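Xylulose kinase (Bifidobacterium adolescentis ATCC 15703, PDB 3I8B) probably catalyses the ATP-dependent phosphorylation of D-xylulose to D-xylulose 5-phosphate, as a member of the FGGY family of carbohydrate kinases. Local coordinates at residues Thr202-Ala207 / Asp215-Val220; Ala104-Leu109 / Ser136-Ser141; Asp89-Asn94 / Val147-Glu152; Thr194-Ala199 / Gly322-Leu327. All blocks are in the same frame, centred on the assembly; numbering follows the deposited sequence.

Contact 1 of 4, residues Thr202-Ala207 / Asp215-Val220; sequences TIYYDA and DLIAMV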
loop_
_atom_site.group_PDB
_atom_site.type_symbol
_atom_site.label_atom_id
_atom_site.label_comp_id
_atom_site.label_asym_id
_atom_site.label_seq_id
_atom_site.Cartn_x
_atom_site.Cartn_y
_atom_site.Cartn_z
ATOM N N THR A 202 -7.596 6.172 -3.324
ATOM C CA THR A 202 -8.739 6.926 -2.797
ATOM C C THR A 202 -10.109 6.294 -3.113
ATOM O O THR A 202 -11.085 6.517 -2.386
ATOM C CB THR A 202 -8.753 8.368 -3.345
ATOM O OG1 THR A 202 -8.864 8.338 -4.775
ATOM C CG2 THR A 202 -7.474 9.104 -2.949
ATOM N N ILE A 203 -10.140 5.493 -4.181
ATOM C CA ILE A 203 -11.358 5.081 -4.912
ATOM C C ILE A 203 -12.295 6.220 -5.359
ATOM O O ILE A 203 -13.504 6.014 -5.546
ATOM C CB ILE A 203 -12.122 3.873 -4.272
ATOM C CG1 ILE A 203 -12.879 4.277 -3.005
ATOM C CG2 ILE A 203 -11.173 2.705 -4.054
ATOM C CD1 ILE A 203 -13.893 3.210 -2.539
ATOM N N TYR A 204 -11.721 7.416 -5.528
ATOM C CA TYR A 204 -12.339 8.485 -6.319
ATOM C C TYR A 204 -11.392 9.020 -7.389
ATOM O O TYR A 204 -11.548 10.146 -7.881
ATOM C CB TYR A 204 -12.906 9.631 -5.470
ATOM C CG TYR A 204 -12.006 10.210 -4.401
ATOM C CD1 TYR A 204 -10.935 11.032 -4.736
ATOM C CD2 TYR A 204 -12.270 9.989 -3.046
ATOM C CE1 TYR A 204 -10.119 11.591 -3.764
ATOM C CE2 TYR A 204 -11.457 10.554 -2.055
ATOM C CZ TYR A 204 -10.378 11.358 -2.432
ATOM O OH TYR A 204 -9.553 11.924 -1.476
ATOM N N TYR A 205 -10.422 8.191 -7.753
ATOM C CA TYR A 205 -9.501 8.520 -8.847
ATOM C C TYR A 205 -9.287 7.317 -9.753
ATOM O O TYR A 205 -9.122 6.192 -9.281
ATOM C CB TYR A 205 -8.160 9.006 -8.295
ATOM C CG TYR A 205 -7.089 9.219 -9.346
ATOM C CD1 TYR A 205 -7.067 10.371 -10.124
ATOM C CD2 TYR A 205 -6.106 8.263 -9.567
ATOM C CE1 TYR A 205 -6.076 10.566 -11.105
ATOM C CE2 TYR A 205 -5.122 8.446 -10.530
ATOM C CZ TYR A 205 -5.106 9.594 -11.295
ATOM O OH TYR A 205 -4.109 9.765 -12.252
ATOM N N ASP A 206 -9.299 7.551 -11.056
ATOM C CA ASP A 206 -9.024 6.481 -12.005
ATOM C C ASP A 206 -7.721 6.710 -12.774
ATOM O O ASP A 206 -7.642 7.588 -13.640
ATOM C CB ASP A 206 -10.182 6.300 -12.985
ATOM C CG ASP A 206 -9.938 5.153 -13.957
ATOM O OD1 ASP A 206 -9.771 3.997 -13.499
ATOM O OD2 ASP A 206 -9.897 5.410 -15.171
ATOM N N ALA A 207 -6.719 5.895 -12.454
ATOM C CA ALA A 207 -5.363 6.022 -13.009
ATOM C C ALA A 207 -5.318 5.814 -14.516
ATOM O O ALA A 207 -4.626 6.543 -15.225
ATOM C CB ALA A 207 -4.394 5.062 -12.309
ATOM N N ASP A 215 -18.177 12.571 -9.040
ATOM C CA ASP A 215 -19.517 12.018 -8.836
ATOM C C ASP A 215 -19.568 10.982 -7.702
ATOM O O ASP A 215 -20.590 10.835 -7.029
ATOM C CB ASP A 215 -20.067 11.404 -10.135
ATOM C CG ASP A 215 -19.161 10.317 -10.704
ATOM O OD1 ASP A 215 -17.931 10.536 -10.809
ATOM O OD2 ASP A 215 -19.685 9.242 -11.071
ATOM N N LEU A 216 -18.477 10.247 -7.509
ATOM C CA LEU A 216 -18.424 9.254 -6.445
ATOM C C LEU A 216 -18.263 9.961 -5.101
ATOM O O LEU A 216 -18.700 9.454 -4.066
ATOM C CB LEU A 216 -17.305 8.233 -6.687
ATOM C CG LEU A 216 -17.477 7.480 -8.008
ATOM C CD1 LEU A 216 -16.268 6.596 -8.308
ATOM C CD2 LEU A 216 -18.750 6.654 -7.982
ATOM N N ILE A 217 -17.647 11.138 -5.120
ATOM C CA ILE A 217 -17.573 11.961 -3.912
ATOM C C ILE A 217 -18.962 12.539 -3.583
ATOM O O ILE A 217 -19.447 12.384 -2.469
ATOM C CB ILE A 217 -16.524 13.093 -4.035
ATOM C CG1 ILE A 217 -15.111 12.498 -4.175
ATOM C CG2 ILE A 217 -16.610 14.014 -2.831
ATOM C CD1 ILE A 217 -14.013 13.526 -4.505
ATOM N N ALA A 218 -19.601 13.177 -4.562
ATOM C CA ALA A 218 -20.977 13.648 -4.393
ATOM C C ALA A 218 -21.846 12.538 -3.816
ATOM O O ALA A 218 -22.708 12.773 -2.970
ATOM C CB ALA A 218 -21.563 14.132 -5.738
HETATM N N MSE A 219 -21.614 11.320 -4.284
HETATM C CA MSE A 219 -22.442 10.188 -3.884
HETATM C C MSE A 219 -22.455 10.007 -2.373
HETATM O O MSE A 219 -23.488 9.656 -1.794
HETATM C CB MSE A 219 -21.967 8.913 -4.577
HETATM C CG MSE A 219 -22.425 7.620 -3.920
HETATM SE SE MSE A 219 -21.716 6.056 -4.892
HETATM C CE MSE A 219 -22.583 6.322 -6.631
ATOM N N VAL A 220 -21.312 10.245 -1.728
ATOM C CA VAL A 220 -21.239 10.079 -0.272
ATOM C C VAL A 220 -21.601 11.340 0.512
ATOM O O VAL A 220 -21.959 11.256 1.687
ATOM C CB VAL A 220 -19.868 9.517 0.194
ATOM C CG1 VAL A 220 -19.495 8.300 -0.646
ATOM C CG2 VAL A 220 -18.770 10.595 0.129
#
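With chi1 at 49°, the CB-CG bond of Y204 lies between its backbone N and carbonyl carbon, and the ring stands up beside I217 of the neighbouring helix; I217 carries CG1 next to its own backbone N and extends on to CD1 (chi2 172°), so that the methyl lands on that ring. I217 CD1 sits 4.1 Å from the centroid of the Y204 ring, over the face but nearer its rim, a CH-pi contact. One bond back, I217 CG1 packs against Y204 CB at 3.8 Å. The opposite face of the ring is taken by T202 CB, which lies over its centre, and the phenol ring is thus sandwiched between its own chain and the helix. Holding the bend is an ST turn: Y204 N donates to T202 OG1 at 3.1 Å, and A199 O also bonds that hydroxyl. L216 makes the second, lighter touch, its CD1 4.0 Å from I203 O, a carbonyl buried here without a polar partner. No hydrogen bond crosses between the segments. Buried apolar packing therefore seats helix 214-225 on the turn that leads into strand 205-206, the first arm of the small antiparallel pair 205-206/211-212 in the FGGY N-terminal region.

Contact 2 of 4, residues Ala104-Leu109 / Ser136-Ser141; sequences ALIEKL and SSPVAS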
loop_
_atom_site.group_PDB
_atom_site.type_symbol
_atom_site.label_atom_id
_atom_site.label_comp_id
_atom_site.label_asym_id
_atom_site.label_seq_id
_atom_site.Cartn_x
_atom_site.Cartn_y
_atom_site.Cartn_z
ATOM N N ALA A 104 -21.859 -0.139 2.173
ATOM C CA ALA A 104 -22.913 0.644 1.543
ATOM C C ALA A 104 -22.540 1.127 0.130
ATOM O O ALA A 104 -23.378 1.126 -0.780
ATOM C CB ALA A 104 -23.292 1.823 2.440
ATOM N N LEU A 105 -21.286 1.545 -0.055
ATOM C CA LEU A 105 -20.823 1.987 -1.375
ATOM C C LEU A 105 -21.004 0.889 -2.410
ATOM O O LEU A 105 -21.394 1.146 -3.546
ATOM C CB LEU A 105 -19.341 2.398 -1.327
ATOM C CG LEU A 105 -19.049 3.744 -0.675
ATOM C CD1 LEU A 105 -17.566 3.875 -0.342
ATOM C CD2 LEU A 105 -19.500 4.855 -1.603
ATOM N N ILE A 106 -20.693 -0.335 -2.012
ATOM C CA ILE A 106 -20.843 -1.478 -2.900
ATOM C C ILE A 106 -22.318 -1.686 -3.278
ATOM O O ILE A 106 -22.652 -1.819 -4.458
ATOM C CB ILE A 106 -20.253 -2.769 -2.273
ATOM C CG1 ILE A 106 -18.721 -2.692 -2.237
ATOM C CG2 ILE A 106 -20.700 -4.004 -3.061
ATOM C CD1 ILE A 106 -18.095 -3.623 -1.237
ATOM N N GLU A 107 -23.191 -1.694 -2.273
ATOM C CA GLU A 107 -24.628 -1.862 -2.513
ATOM C C GLU A 107 -25.166 -0.717 -3.381
ATOM O O GLU A 107 -25.985 -0.927 -4.280
ATOM C CB GLU A 107 -25.385 -1.939 -1.191
ATOM C CG GLU A 107 -25.161 -3.243 -0.411
ATOM C CD GLU A 107 -26.039 -3.370 0.843
ATOM O OE1 GLU A 107 -26.713 -2.394 1.237
ATOM O OE2 GLU A 107 -26.048 -4.455 1.450
ATOM N N LYS A 108 -24.680 0.494 -3.127
ATOM C CA LYS A 108 -25.155 1.670 -3.865
ATOM C C LYS A 108 -24.825 1.622 -5.358
ATOM O O LYS A 108 -25.689 1.915 -6.203
ATOM C CB LYS A 108 -24.617 2.958 -3.245
ATOM C CG LYS A 108 -25.137 4.228 -3.903
ATOM C CD LYS A 108 -26.590 4.502 -3.516
ATOM C CE LYS A 108 -27.063 5.818 -4.143
ATOM N NZ LYS A 108 -28.476 6.124 -3.790
ATOM N N LEU A 109 -23.585 1.251 -5.689
ATOM C CA LEU A 109 -23.186 1.102 -7.096
ATOM C C LEU A 109 -23.775 -0.142 -7.767
ATOM O O LEU A 109 -23.969 -0.159 -8.984
ATOM C CB LEU A 109 -21.659 1.082 -7.271
ATOM C CG LEU A 109 -20.907 2.235 -7.955
ATOM C CD1 LEU A 109 -19.575 1.733 -8.572
ATOM C CD2 LEU A 109 -21.741 2.921 -9.021
ATOM N N SER A 136 -10.465 -0.738 -7.726
ATOM C CA SER A 136 -10.592 -1.508 -6.490
ATOM C C SER A 136 -12.005 -1.501 -5.915
ATOM O O SER A 136 -12.753 -0.521 -6.036
ATOM C CB SER A 136 -9.627 -0.997 -5.404
ATOM O OG SER A 136 -8.309 -0.811 -5.895
ATOM N N SER A 137 -12.356 -2.604 -5.265
ATOM C CA SER A 137 -13.627 -2.707 -4.564
ATOM C C SER A 137 -13.502 -2.185 -3.123
ATOM O O SER A 137 -12.592 -2.597 -2.386
ATOM C CB SER A 137 -14.111 -4.155 -4.586
ATOM O OG SER A 137 -15.333 -4.276 -3.888
ATOM N N PRO A 138 -14.424 -1.284 -2.708
ATOM C CA PRO A 138 -14.344 -0.602 -1.408
ATOM C C PRO A 138 -14.053 -1.511 -0.213
ATOM O O PRO A 138 -14.634 -2.591 -0.070
ATOM C CB PRO A 138 -15.733 0.040 -1.261
ATOM C CG PRO A 138 -16.167 0.284 -2.635
ATOM C CD PRO A 138 -15.611 -0.859 -3.467
ATOM N N VAL A 139 -13.116 -1.070 0.620
ATOM C CA VAL A 139 -12.901 -1.636 1.949
ATOM C C VAL A 139 -12.736 -0.434 2.864
ATOM O O VAL A 139 -12.568 0.690 2.389
ATOM C CB VAL A 139 -11.655 -2.573 2.030
ATOM C CG1 VAL A 139 -11.895 -3.871 1.264
ATOM C CG2 VAL A 139 -10.400 -1.875 1.513
ATOM N N ALA A 140 -12.796 -0.661 4.162
ATOM C CA ALA A 140 -12.686 0.413 5.145
ATOM C C ALA A 140 -11.421 1.257 4.987
ATOM O O ALA A 140 -11.393 2.417 5.401
ATOM C CB ALA A 140 -12.754 -0.163 6.559
ATOM N N SER A 141 -10.373 0.680 4.407
ATOM C CA SER A 141 -9.110 1.408 4.266
ATOM C C SER A 141 -9.252 2.672 3.442
ATOM O O SER A 141 -8.640 3.695 3.752
ATOM C CB SER A 141 -8.034 0.531 3.616
ATOM O OG SER A 141 -7.572 -0.450 4.520
#
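I106 and P138 form the centre of this contact, the isoleucine reaching out from helix 99-110 and crossing the proline ring at a slant. I106 CG1 lies 3.8 Å from P138 CD and almost as near to P138 CG, so one methylene of the isoleucine covers the edge formed by those two ring carbons. Beyond it, I106 CD1 reaches two oxygens of the same segment, 3.8 Å from P138 O and 3.9 Å from S137 OG. These are van der Waals touches. The serine oxygen is brought there by a chi1 of 179°, which turns S137 OG opposite its backbone N and toward the isoleucine methyl. L105, one residue earlier on the helix, adds its CB 4.0 Å from P138 CG, and the proline CG is therefore met by two successive helix residues.

The structural setting is a helix packed on an irregular connection: 136-141 joins helix 122-134 to helix 143-153 in the N-terminal region of the FGGY kinase, and its P138 ring is the apolar surface on which helix 99-110 packs here.

A second shell fixes both partners. W130 of helix 122-134 touches P138 and bonds L105 O through NE1, tying the helix backbone to the same neighbourhood, while L109 O takes a further bond from R129 NH1. On the connecting segment, S136 OG accepts from G316 N of strand 315-318, and S141 OG is hydrogen-bonded to W93 O. S141 also touches H75, a predicted substrate-binding residue.

Contact 3 of 4, residues Asp89-Asn94 / Val147-Glu152; sequences DAMLWN and VAWVAE
M91, a selenomethionine, meets W149 through both its terminal methyl and its selenium. M91 CE lies over one face of the indole, 4.1 Å from the centroid of the six-membered ring and 25° from the ring normal, a CH-pi contact displaced toward the rim where CD2 and CE3 lie. The chain bends at chi3 (69°), which folds CE over the indole, and the two side chains cross at about a right angle.

The selenium supplies a second aromatic interaction, of Met-aromatic type. M91 SE stands 4.5 Å from the same centroid in an oblique position, and its closest ring atom is W149 CE3 at 3.7 Å.

Plain apolar packing completes the group: M91 SE lies 4.1 Å from V150 CG2, a methyl that itself sits at the edge of the W149 ring, in its plane. Helix 143-153 thus offers M91 an aromatic face and a branched aliphatic side by side. Were W149 an alanine, M91 would probably lose its CH-pi and selenium-aromatic partner and a gap would open beside its methyl, leaving V150 as its contact on this helix segment.

No hydrogen bond links the segments; the backbone of M91 is paired instead with M77. Strand 90-91 is therefore joined to helix 143-153 by dispersion and weak aromatic forces through one flexible, polarisable side chain.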
loop_
_atom_site.group_PDB
_atom_site.type_symbol
_atom_site.label_atom_id
_atom_site.label_comp_id
_atom_site.label_asym_id
_atom_site.label_seq_id
_atom_site.Cartn_x
_atom_site.Cartn_y
_atom_site.Cartn_z
ATOM N N ASP A 89 -9.701 14.690 13.028
ATOM C CA ASP A 89 -8.579 13.753 12.918
ATOM C C ASP A 89 -8.523 12.974 11.605
ATOM O O ASP A 89 -9.542 12.606 11.039
ATOM C CB ASP A 89 -8.576 12.770 14.090
ATOM C CG ASP A 89 -7.946 13.354 15.339
ATOM O OD1 ASP A 89 -7.702 14.575 15.388
ATOM O OD2 ASP A 89 -7.701 12.578 16.274
ATOM N N ALA A 90 -7.310 12.730 11.119
ATOM C CA ALA A 90 -7.154 11.911 9.943
ATOM C C ALA A 90 -7.559 10.507 10.305
ATOM O O ALA A 90 -7.219 10.017 11.388
ATOM C CB ALA A 90 -5.704 11.951 9.435
HETATM N N MSE A 91 -8.301 9.862 9.410
HETATM C CA MSE A 91 -8.695 8.472 9.614
HETATM C C MSE A 91 -7.878 7.603 8.684
HETATM O O MSE A 91 -7.883 7.802 7.464
HETATM C CB MSE A 91 -10.189 8.294 9.348
HETATM C CG MSE A 91 -11.036 9.264 10.157
HETATM SE SE MSE A 91 -12.922 9.177 9.644
HETATM C CE MSE A 91 -13.319 7.373 10.342
ATOM N N LEU A 92 -7.186 6.637 9.272
ATOM C CA LEU A 92 -6.080 5.962 8.619
ATOM C C LEU A 92 -6.464 4.636 7.973
ATOM O O LEU A 92 -7.599 4.146 8.143
ATOM C CB LEU A 92 -4.943 5.765 9.633
ATOM C CG LEU A 92 -4.489 7.045 10.345
ATOM C CD1 LEU A 92 -3.219 6.793 11.201
ATOM C CD2 LEU A 92 -4.255 8.172 9.328
ATOM N N TRP A 93 -5.517 4.058 7.235
ATOM C CA TRP A 93 -5.751 2.809 6.511
ATOM C C TRP A 93 -6.298 1.702 7.423
ATOM O O TRP A 93 -7.045 0.827 6.969
ATOM C CB TRP A 93 -4.463 2.315 5.848
ATOM C CG TRP A 93 -3.430 1.888 6.861
ATOM C CD1 TRP A 93 -2.581 2.700 7.548
ATOM C CD2 TRP A 93 -3.168 0.551 7.320
ATOM N NE1 TRP A 93 -1.797 1.955 8.398
ATOM C CE2 TRP A 93 -2.133 0.634 8.278
ATOM C CE3 TRP A 93 -3.697 -0.706 7.005
ATOM C CZ2 TRP A 93 -1.613 -0.495 8.931
ATOM C CZ3 TRP A 93 -3.183 -1.834 7.662
ATOM C CH2 TRP A 93 -2.152 -1.715 8.613
ATOM N N ASN A 94 -5.918 1.741 8.697
ATOM C CA ASN A 94 -6.303 0.694 9.648
ATOM C C ASN A 94 -7.463 1.065 10.565
ATOM O O ASN A 94 -7.815 0.301 11.463
ATOM C CB ASN A 94 -5.105 0.220 10.482
ATOM C CG ASN A 94 -4.388 1.362 11.197
ATOM O OD1 ASN A 94 -4.720 2.527 11.019
ATOM N ND2 ASN A 94 -3.407 1.020 12.026
ATOM N N VAL A 147 -14.530 9.663 4.014
ATOM C CA VAL A 147 -15.314 10.853 3.718
ATOM C C VAL A 147 -16.792 10.541 3.893
ATOM O O VAL A 147 -17.520 11.317 4.491
ATOM C CB VAL A 147 -15.054 11.378 2.298
ATOM C CG1 VAL A 147 -15.943 12.607 2.012
ATOM C CG2 VAL A 147 -13.564 11.712 2.122
ATOM N N ALA A 148 -17.214 9.392 3.374
ATOM C CA ALA A 148 -18.563 8.871 3.609
ATOM C C ALA A 148 -18.928 8.818 5.091
ATOM O O ALA A 148 -20.016 9.232 5.490
ATOM C CB ALA A 148 -18.700 7.492 3.002
ATOM N N TRP A 149 -18.016 8.300 5.903
ATOM C CA TRP A 149 -18.262 8.145 7.321
ATOM C C TRP A 149 -18.461 9.512 7.970
ATOM O O TRP A 149 -19.331 9.693 8.833
ATOM C CB TRP A 149 -17.103 7.394 7.990
ATOM C CG TRP A 149 -17.302 7.245 9.469
ATOM C CD1 TRP A 149 -17.808 6.158 10.123
ATOM C CD2 TRP A 149 -17.029 8.228 10.476
ATOM N NE1 TRP A 149 -17.858 6.399 11.473
ATOM C CE2 TRP A 149 -17.378 7.661 11.718
ATOM C CE3 TRP A 149 -16.495 9.527 10.449
ATOM C CZ2 TRP A 149 -17.230 8.351 12.922
ATOM C CZ3 TRP A 149 -16.354 10.214 11.637
ATOM C CH2 TRP A 149 -16.719 9.624 12.861
ATOM N N VAL A 150 -17.644 10.474 7.554
ATOM C CA VAL A 150 -17.731 11.822 8.093
ATOM C C VAL A 150 -19.058 12.470 7.698
ATOM O O VAL A 150 -19.662 13.195 8.493
ATOM C CB VAL A 150 -16.553 12.712 7.624
ATOM C CG1 VAL A 150 -16.749 14.139 8.115
ATOM C CG2 VAL A 150 -15.226 12.147 8.130
ATOM N N ALA A 151 -19.511 12.216 6.472
ATOM C CA ALA A 151 -20.800 12.768 6.045
ATOM C C ALA A 151 -21.921 12.171 6.884
ATOM O O ALA A 151 -22.880 12.856 7.241
ATOM C CB ALA A 151 -21.049 12.508 4.569
ATOM N N GLU A 152 -21.797 10.897 7.208
ATOM C CA GLU A 152 -22.854 10.214 7.950
ATOM C C GLU A 152 -22.844 10.579 9.437
ATOM O O GLU A 152 -23.897 10.771 10.044
ATOM C CB GLU A 152 -22.758 8.696 7.756
ATOM C CG GLU A 152 -23.800 7.880 8.520
ATOM C CD GLU A 152 -25.235 8.173 8.093
ATOM O OE1 GLU A 152 -26.164 7.903 8.895
ATOM O OE2 GLU A 152 -25.436 8.679 6.967
#

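Contact 4 of 4, residues Thr194-Ala199 / Gly322-Leu327; sequences TDRSDA and GHYLPL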
loop_
_atom_site.group_PDB
_atom_site.type_symbol
_atom_site.label_atom_id
_atom_site.label_comp_id
_atom_site.label_asym_id
_atom_site.label_seq_id
_atom_site.Cartn_x
_atom_site.Cartn_y
_atom_site.Cartn_z
ATOM N N THR A 194 -0.149 15.494 -5.767
ATOM C CA THR A 194 0.036 14.103 -5.386
ATOM C C THR A 194 0.651 13.320 -6.555
ATOM O O THR A 194 1.069 13.922 -7.538
ATOM C CB THR A 194 -1.287 13.492 -4.924
ATOM O OG1 THR A 194 -1.043 12.237 -4.290
ATOM C CG2 THR A 194 -2.243 13.292 -6.102
ATOM N N ASP A 195 0.749 11.997 -6.439
ATOM C CA ASP A 195 1.169 11.180 -7.577
ATOM C C ASP A 195 0.105 10.125 -7.915
ATOM O O ASP A 195 -0.900 10.006 -7.216
ATOM C CB ASP A 195 2.515 10.497 -7.306
ATOM C CG ASP A 195 2.364 9.158 -6.589
ATOM O OD1 ASP A 195 3.009 8.175 -7.030
ATOM O OD2 ASP A 195 1.621 9.093 -5.579
ATOM N N ARG A 196 0.347 9.355 -8.972
ATOM C CA ARG A 196 -0.583 8.305 -9.375
ATOM C C ARG A 196 -0.750 7.203 -8.332
ATOM O O ARG A 196 -1.838 6.649 -8.188
ATOM C CB ARG A 196 -0.156 7.682 -10.706
ATOM C CG ARG A 196 -0.294 8.600 -11.914
ATOM C CD ARG A 196 0.406 7.986 -13.119
ATOM N NE ARG A 196 -0.303 6.829 -13.675
ATOM C CZ ARG A 196 0.035 5.559 -13.466
ATOM N NH1 ARG A 196 1.075 5.248 -12.705
ATOM N NH2 ARG A 196 -0.675 4.586 -14.025
ATOM N N SER A 197 0.312 6.873 -7.597
ATOM C CA SER A 197 0.208 5.716 -6.708
ATOM C C SER A 197 -0.700 5.993 -5.497
ATOM O O SER A 197 -1.575 5.181 -5.165
ATOM C CB SER A 197 1.589 5.203 -6.292
ATOM O OG SER A 197 2.288 6.157 -5.515
ATOM N N ASP A 198 -0.532 7.147 -4.859
ATOM C CA ASP A 198 -1.395 7.479 -3.723
ATOM C C ASP A 198 -2.825 7.811 -4.135
ATOM O O ASP A 198 -3.774 7.395 -3.478
ATOM C CB ASP A 198 -0.810 8.606 -2.865
ATOM C CG ASP A 198 -0.484 8.156 -1.446
ATOM O OD1 ASP A 198 -1.013 7.107 -0.990
ATOM O OD2 ASP A 198 0.297 8.862 -0.772
ATOM N N ALA A 199 -2.985 8.556 -5.219
ATOM C CA ALA A 199 -4.324 8.879 -5.704
ATOM C C ALA A 199 -5.136 7.616 -6.041
ATOM O O ALA A 199 -6.344 7.565 -5.823
ATOM C CB ALA A 199 -4.241 9.799 -6.908
ATOM N N GLY A 322 4.891 5.173 -13.600
ATOM C CA GLY A 322 3.922 5.376 -14.657
ATOM C C GLY A 322 3.162 4.107 -14.992
ATOM O O GLY A 322 2.429 4.058 -15.975
ATOM N N HIS A 323 3.332 3.077 -14.175
ATOM C CA HIS A 323 2.683 1.803 -14.455
ATOM C C HIS A 323 1.688 1.377 -13.378
ATOM O O HIS A 323 1.061 2.219 -12.736
ATOM C CB HIS A 323 3.742 0.726 -14.713
ATOM C CG HIS A 323 4.613 1.040 -15.886
ATOM N ND1 HIS A 323 5.877 1.582 -15.754
ATOM C CD2 HIS A 323 4.391 0.925 -17.217
ATOM C CE1 HIS A 323 6.402 1.766 -16.950
ATOM N NE2 HIS A 323 5.519 1.379 -17.857
ATOM N N TYR A 324 1.559 0.071 -13.167
ATOM C CA TYR A 324 0.496 -0.431 -12.304
ATOM C C TYR A 324 0.971 -1.372 -11.207
ATOM O O TYR A 324 1.956 -2.094 -11.376
ATOM C CB TYR A 324 -0.630 -1.026 -13.157
ATOM C CG TYR A 324 -1.242 0.051 -14.014
ATOM C CD1 TYR A 324 -2.280 0.847 -13.527
ATOM C CD2 TYR A 324 -0.754 0.317 -15.284
ATOM C CE1 TYR A 324 -2.819 1.868 -14.289
ATOM C CE2 TYR A 324 -1.295 1.346 -16.060
ATOM C CZ TYR A 324 -2.322 2.118 -15.548
ATOM O OH TYR A 324 -2.874 3.132 -16.299
ATOM N N LEU A 325 0.257 -1.320 -10.083
ATOM C CA LEU A 325 0.576 -2.070 -8.874
ATOM C C LEU A 325 -0.621 -2.903 -8.367
ATOM O O LEU A 325 -1.285 -2.539 -7.387
ATOM C CB LEU A 325 1.041 -1.107 -7.774
ATOM C CG LEU A 325 1.700 -1.740 -6.542
ATOM C CD1 LEU A 325 3.136 -2.081 -6.870
ATOM C CD2 LEU A 325 1.638 -0.796 -5.353
ATOM N N PRO A 326 -0.918 -4.013 -9.054
ATOM C CA PRO A 326 -1.885 -4.962 -8.486
ATOM C C PRO A 326 -1.401 -5.391 -7.114
ATOM O O PRO A 326 -0.272 -5.856 -6.983
ATOM C CB PRO A 326 -1.826 -6.152 -9.459
ATOM C CG PRO A 326 -0.519 -5.951 -10.233
ATOM C CD PRO A 326 -0.457 -4.452 -10.381
ATOM N N LEU A 327 -2.246 -5.239 -6.101
ATOM C CA LEU A 327 -1.822 -5.457 -4.729
ATOM C C LEU A 327 -2.765 -6.416 -4.010
ATOM O O LEU A 327 -3.964 -6.159 -3.915
ATOM C CB LEU A 327 -1.780 -4.130 -3.984
ATOM C CG LEU A 327 -1.139 -4.240 -2.604
ATOM C CD1 LEU A 327 0.213 -3.560 -2.615
ATOM C CD2 LEU A 327 -2.052 -3.598 -1.569
HETATM O O HOH W 1 3.254 6.511 -11.417
HETATM O O HOH W 2 -1.881 6.112 -16.353
#
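R196 drives its guanidinium end-on into the backbone of H323, with both terminal nitrogens gripping one carbonyl oxygen. R196 NH1 donates to H323 O at 3.0 Å, in the carbonyl plane and on a lone pair; R196 NH2 reaches the same oxygen at 3.2 Å from above that plane. The bend at chi3 (72°) helps turn the group toward this acceptor, and G322 O lies over one guanidinium face. R196 NH2 also stands over the Y324 ring, 3.3 Å from its CZ, in a cation-pi contact with the two planes 84° apart.

Water mediates the looser side. Water 1 accepts from R196 NH1 and G322 N, while water 2 accepts from R196 NH2 and is bonded to Y324 OH. With a methionine in place of R196, H323 O is likely to lose both donors and the Y324 face its cation.

Behind the arginine, D195 caps helix 196-199: its OD1 takes S197 N and its OD2 takes D198 N, the latter at 3.0 Å. This capped helix start presents R196 across the interface between the N- and C-terminal FGGY regions, to H323, just before strand 324-330, and to Y324 at its start, in the two-domain architecture of the actin-like ATPase clan.

Overall arrangement
Contacts 1, 2 and 3 form one cluster in the N-terminal FGGY region, with centres 11 to 14 Å apart. V220 of helix 214-225 joins all three, touching L105 of contact 2 and both V147 and A148 of contact 3, while I203 packs on P138. Along the chain, contact 2 is nested inside the loop closed by contact 3, and both close before contact 1 opens; contact 1 in turn lies within the loop closed by contact 4. Contact 4 alone joins the N- and C-terminal FGGY regions. Its centre is 16 Å from that of contact 1, which it touches where Y205 meets A199 and R196. This cluster thereby adjoins the interface between the kinase's two halves.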